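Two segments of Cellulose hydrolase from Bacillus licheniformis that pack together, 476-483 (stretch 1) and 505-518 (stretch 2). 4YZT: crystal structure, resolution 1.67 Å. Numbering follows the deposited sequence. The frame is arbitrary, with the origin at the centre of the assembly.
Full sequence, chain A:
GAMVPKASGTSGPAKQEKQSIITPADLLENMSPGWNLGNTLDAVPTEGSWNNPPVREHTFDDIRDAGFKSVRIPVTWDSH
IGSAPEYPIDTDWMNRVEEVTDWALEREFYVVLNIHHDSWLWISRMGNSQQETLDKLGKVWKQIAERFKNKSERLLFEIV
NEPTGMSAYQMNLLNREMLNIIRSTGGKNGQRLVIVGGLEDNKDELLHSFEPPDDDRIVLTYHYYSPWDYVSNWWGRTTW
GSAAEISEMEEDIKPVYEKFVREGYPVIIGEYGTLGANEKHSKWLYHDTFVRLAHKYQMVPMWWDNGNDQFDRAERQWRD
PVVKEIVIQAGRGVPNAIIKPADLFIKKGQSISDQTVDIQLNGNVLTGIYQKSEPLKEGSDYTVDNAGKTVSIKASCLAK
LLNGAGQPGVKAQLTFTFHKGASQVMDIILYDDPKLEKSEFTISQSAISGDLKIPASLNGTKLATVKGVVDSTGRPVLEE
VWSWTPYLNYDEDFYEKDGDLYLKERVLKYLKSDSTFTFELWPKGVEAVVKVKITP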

# COMPACT_ATOMS: atom_id res chain seq x y z
N PRO A 476 27.99 2.41 -9.37
CA PRO A 476 26.59 2.76 -9.63
C PRO A 476 26.42 4.07 -10.43
O PRO A 476 27.13 5.05 -10.19
CB PRO A 476 26.01 2.92 -8.21
CG PRO A 476 26.83 1.97 -7.39
CD PRO A 476 28.23 2.11 -7.95
N VAL A 477 25.50 4.06 -11.38
CA VAL A 477 25.11 5.26 -12.11
C VAL A 477 24.59 6.31 -11.12
O VAL A 477 24.87 7.50 -11.25
CB VAL A 477 24.05 4.93 -13.19
CG1 VAL A 477 23.31 6.18 -13.63
CG2 VAL A 477 24.70 4.25 -14.38
N LEU A 478 23.85 5.86 -10.11
CA LEU A 478 23.35 6.77 -9.08
C LEU A 478 24.23 6.81 -7.83
O LEU A 478 23.72 7.03 -6.72
CB LEU A 478 21.93 6.40 -8.67
CG LEU A 478 20.81 6.47 -9.71
CD1 LEU A 478 19.46 6.38 -9.02
CD2 LEU A 478 20.90 7.73 -10.55
N GLU A 479 25.54 6.62 -8.01
CA GLU A 479 26.49 6.56 -6.89
C GLU A 479 26.40 7.80 -5.98
O GLU A 479 26.60 7.70 -4.77
CB GLU A 479 27.93 6.39 -7.42
CG GLU A 479 28.97 6.20 -6.30
CD GLU A 479 30.42 6.31 -6.77
OE1 GLU A 479 30.68 6.24 -7.99
OE2 GLU A 479 31.31 6.48 -5.90
N GLU A 480 26.10 8.96 -6.57
CA GLU A 480 26.02 10.20 -5.80
C GLU A 480 24.79 10.22 -4.89
O GLU A 480 24.72 11.01 -3.95
CB GLU A 480 26.01 11.41 -6.74
CG GLU A 480 27.40 11.77 -7.27
N VAL A 481 23.82 9.35 -5.18
CA VAL A 481 22.61 9.24 -4.36
C VAL A 481 22.69 8.02 -3.44
O VAL A 481 22.56 8.14 -2.23
CB VAL A 481 21.34 9.13 -5.24
CG1 VAL A 481 20.10 9.05 -4.39
CG2 VAL A 481 21.25 10.32 -6.19
N TRP A 482 22.88 6.85 -4.04
CA TRP A 482 23.04 5.59 -3.32
C TRP A 482 24.41 4.97 -3.61
O TRP A 482 24.61 4.36 -4.65
CB TRP A 482 21.95 4.58 -3.71
CG TRP A 482 20.57 5.16 -3.91
CD1 TRP A 482 19.83 5.13 -5.06
CD2 TRP A 482 19.76 5.83 -2.93
NE1 TRP A 482 18.61 5.74 -4.86
CE2 TRP A 482 18.54 6.18 -3.57
CE3 TRP A 482 19.94 6.16 -1.58
CZ2 TRP A 482 17.51 6.85 -2.90
CZ3 TRP A 482 18.91 6.83 -0.92
CH2 TRP A 482 17.71 7.16 -1.58
N SER A 483 25.35 5.09 -2.68
CA SER A 483 26.73 4.68 -2.96
C SER A 483 26.94 3.16 -3.03
O SER A 483 27.88 2.71 -3.69
CB SER A 483 27.66 5.25 -1.90
OG SER A 483 27.31 4.74 -0.63
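Stretch 2 505-518: ERVLKYLKSDSTFT

Stretch 1 is a compact, turning segment: a type I beta turn runs from Pro476 to Glu479, and Leu478 O then accepts from both Val481 N and Trp482 N at 2.8 Å each. In this coil the CA-to-CB bonds of Val477 and Val481 point toward stretch 2, while Leu478 starts sideways and reaches in with its end. Stretch 2 answers with a helix from Glu505, a loop, and a strand that begins at Ser515. Where the backbones come nearest they run in opposite senses: Leu478 CA is 6.5 Å from Tyr510 CA, and Val477 CA is 6.5 Å from Leu511 CA.

Glu505 opens the helix without touching stretch 1. Arg506, one residue on, extends its side chain (chi1 to chi3 all t) until NH1 lies 3.7 Å from Val481 CG1, which meets the guanidinium at its edge. No direct hydrogen bond joins the stretches; instead, water 2 accepts from Arg506 NH1 at 2.8 Å and from Trp482 NE1 at 2.9 Å, satisfying two donors at once. Val507 is a lighter, buried contact, its CG1 4.4 Å from Val477 CG1, and Leu508 points away, as helical periodicity would suggest.

Tyr510 gives the largest covered area of stretch 2, 77 Å²; with chi1 in m, its CD2 lies 3.5 Å from Leu478 CD2 and its OH 3.3 Å from Val481 CG2. Its backbone is tied in as well: water 1 donates to Tyr510 O at 2.7 Å and to Val477 O at 2.8 Å, bridging two carbonyls that could not bond each other.

Leu511 then brings CD2 to 3.8 Å from Val477 CG1. The chain loops outward through Lys512, Ser513 and Asp514, none in contact, and returns as a strand. Ser515 OG sits 3.7 Å from Val477 CG2, and Phe517 CZ lies 4.1 Å from that same methyl. The rule is economical: one valine is received by helix, loop and strand together, while water 1 joins the Val477 and Tyr510 carbonyls and water 2, farther off, joins Trp482 to Arg506.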

# COMPACT_ATOMS: atom_id res chain seq x y z
N GLU A 505 13.72 10.45 -16.53
CA GLU A 505 14.58 11.61 -16.77
C GLU A 505 15.61 11.79 -15.65
O GLU A 505 16.78 12.08 -15.90
CB GLU A 505 13.74 12.88 -16.90
CG GLU A 505 14.53 14.08 -17.36
CD GLU A 505 13.77 15.37 -17.19
OE1 GLU A 505 13.58 15.81 -16.04
OE2 GLU A 505 13.36 15.93 -18.22
N ARG A 506 15.15 11.63 -14.41
CA ARG A 506 16.01 11.67 -13.23
C ARG A 506 17.31 10.89 -13.41
O ARG A 506 18.39 11.39 -13.08
CB ARG A 506 15.24 11.13 -12.02
CG ARG A 506 16.09 10.76 -10.82
CD ARG A 506 15.21 10.23 -9.70
NE ARG A 506 15.99 9.57 -8.65
CZ ARG A 506 16.64 10.20 -7.68
NH1 ARG A 506 17.32 9.50 -6.78
NH2 ARG A 506 16.62 11.52 -7.60
N VAL A 507 17.20 9.66 -13.91
CA VAL A 507 18.37 8.81 -14.09
C VAL A 507 19.28 9.35 -15.19
O VAL A 507 20.50 9.37 -15.04
CB VAL A 507 17.96 7.36 -14.43
CG1 VAL A 507 19.16 6.55 -14.91
CG2 VAL A 507 17.28 6.70 -13.24
N LEU A 508 18.66 9.79 -16.28
CA LEU A 508 19.40 10.30 -17.42
C LEU A 508 20.29 11.48 -17.01
O LEU A 508 21.43 11.62 -17.49
CB LEU A 508 18.44 10.71 -18.53
CG LEU A 508 17.47 9.64 -19.02
CD1 LEU A 508 16.66 10.15 -20.19
CD2 LEU A 508 18.18 8.31 -19.36
N LYS A 509 19.76 12.31 -16.12
CA LYS A 509 20.47 13.51 -15.68
C LYS A 509 21.70 13.19 -14.82
O LYS A 509 22.59 14.03 -14.67
CB LYS A 509 19.51 14.43 -14.91
CG LYS A 509 18.56 15.22 -15.80
CD LYS A 509 17.50 15.95 -14.97
N TYR A 510 21.77 11.98 -14.26
CA TYR A 510 22.94 11.60 -13.48
C TYR A 510 24.06 11.01 -14.34
O TYR A 510 25.19 10.85 -13.86
CB TYR A 510 22.55 10.60 -12.38
CG TYR A 510 21.99 11.27 -11.14
CD1 TYR A 510 22.83 11.92 -10.25
CD2 TYR A 510 20.63 11.25 -10.87
CE1 TYR A 510 22.34 12.55 -9.12
CE2 TYR A 510 20.12 11.88 -9.73
CZ TYR A 510 20.98 12.53 -8.87
OH TYR A 510 20.51 13.15 -7.73
N LEU A 511 23.76 10.68 -15.59
CA LEU A 511 24.74 10.05 -16.48
C LEU A 511 25.92 10.97 -16.82
O LEU A 511 25.73 12.13 -17.21
CB LEU A 511 24.05 9.59 -17.77
CG LEU A 511 23.00 8.48 -17.61
CD1 LEU A 511 22.19 8.31 -18.87
CD2 LEU A 511 23.68 7.18 -17.23
N LYS A 512 27.14 10.45 -16.67
CA LYS A 512 28.35 11.22 -16.91
C LYS A 512 29.15 10.65 -18.07
O LYS A 512 29.87 11.37 -18.77
CB LYS A 512 29.23 11.25 -15.65
CG LYS A 512 28.59 11.89 -14.44
N SER A 513 29.05 9.34 -18.24
CA SER A 513 29.77 8.65 -19.31
C SER A 513 29.01 7.39 -19.68
O SER A 513 27.99 7.09 -19.06
CB SER A 513 31.21 8.33 -18.89
OG SER A 513 31.25 7.43 -17.79
N ASP A 514 29.48 6.66 -20.68
CA ASP A 514 28.77 5.48 -21.17
C ASP A 514 28.43 4.48 -20.05
O ASP A 514 29.27 4.12 -19.22
CB ASP A 514 29.59 4.80 -22.27
CG ASP A 514 29.81 5.71 -23.47
OD1 ASP A 514 29.24 6.82 -23.50
OD2 ASP A 514 30.55 5.29 -24.38
N SER A 515 27.17 4.06 -20.01
CA SER A 515 26.66 3.22 -18.91
C SER A 515 25.83 2.07 -19.45
O SER A 515 25.34 2.10 -20.58
CB SER A 515 25.81 4.05 -17.94
OG SER A 515 26.57 5.13 -17.40
N THR A 516 25.69 1.04 -18.62
CA THR A 516 24.95 -0.16 -18.98
C THR A 516 23.84 -0.38 -17.97
O THR A 516 24.09 -0.41 -16.76
CB THR A 516 25.88 -1.40 -19.03
OG1 THR A 516 26.88 -1.21 -20.04
CG2 THR A 516 25.08 -2.66 -19.35
N PHE A 517 22.61 -0.51 -18.47
CA PHE A 517 21.45 -0.80 -17.62
C PHE A 517 20.97 -2.22 -17.84
O PHE A 517 20.86 -2.67 -18.98
CB PHE A 517 20.32 0.19 -17.89
CG PHE A 517 20.65 1.59 -17.49
CD1 PHE A 517 20.30 2.06 -16.24
CD2 PHE A 517 21.33 2.43 -18.36
CE1 PHE A 517 20.63 3.36 -15.86
CE2 PHE A 517 21.66 3.72 -18.00
CZ PHE A 517 21.31 4.18 -16.74
N THR A 518 20.72 -2.92 -16.74
CA THR A 518 20.21 -4.28 -16.82
C THR A 518 18.78 -4.32 -16.32
O THR A 518 18.52 -4.11 -15.12
CB THR A 518 21.08 -5.27 -16.01
OG1 THR A 518 22.44 -5.23 -16.48
CG2 THR A 518 20.54 -6.69 -16.14
O HOH W 1 26.49 8.50 -13.36
O HOH W 2 16.74 6.72 -6.86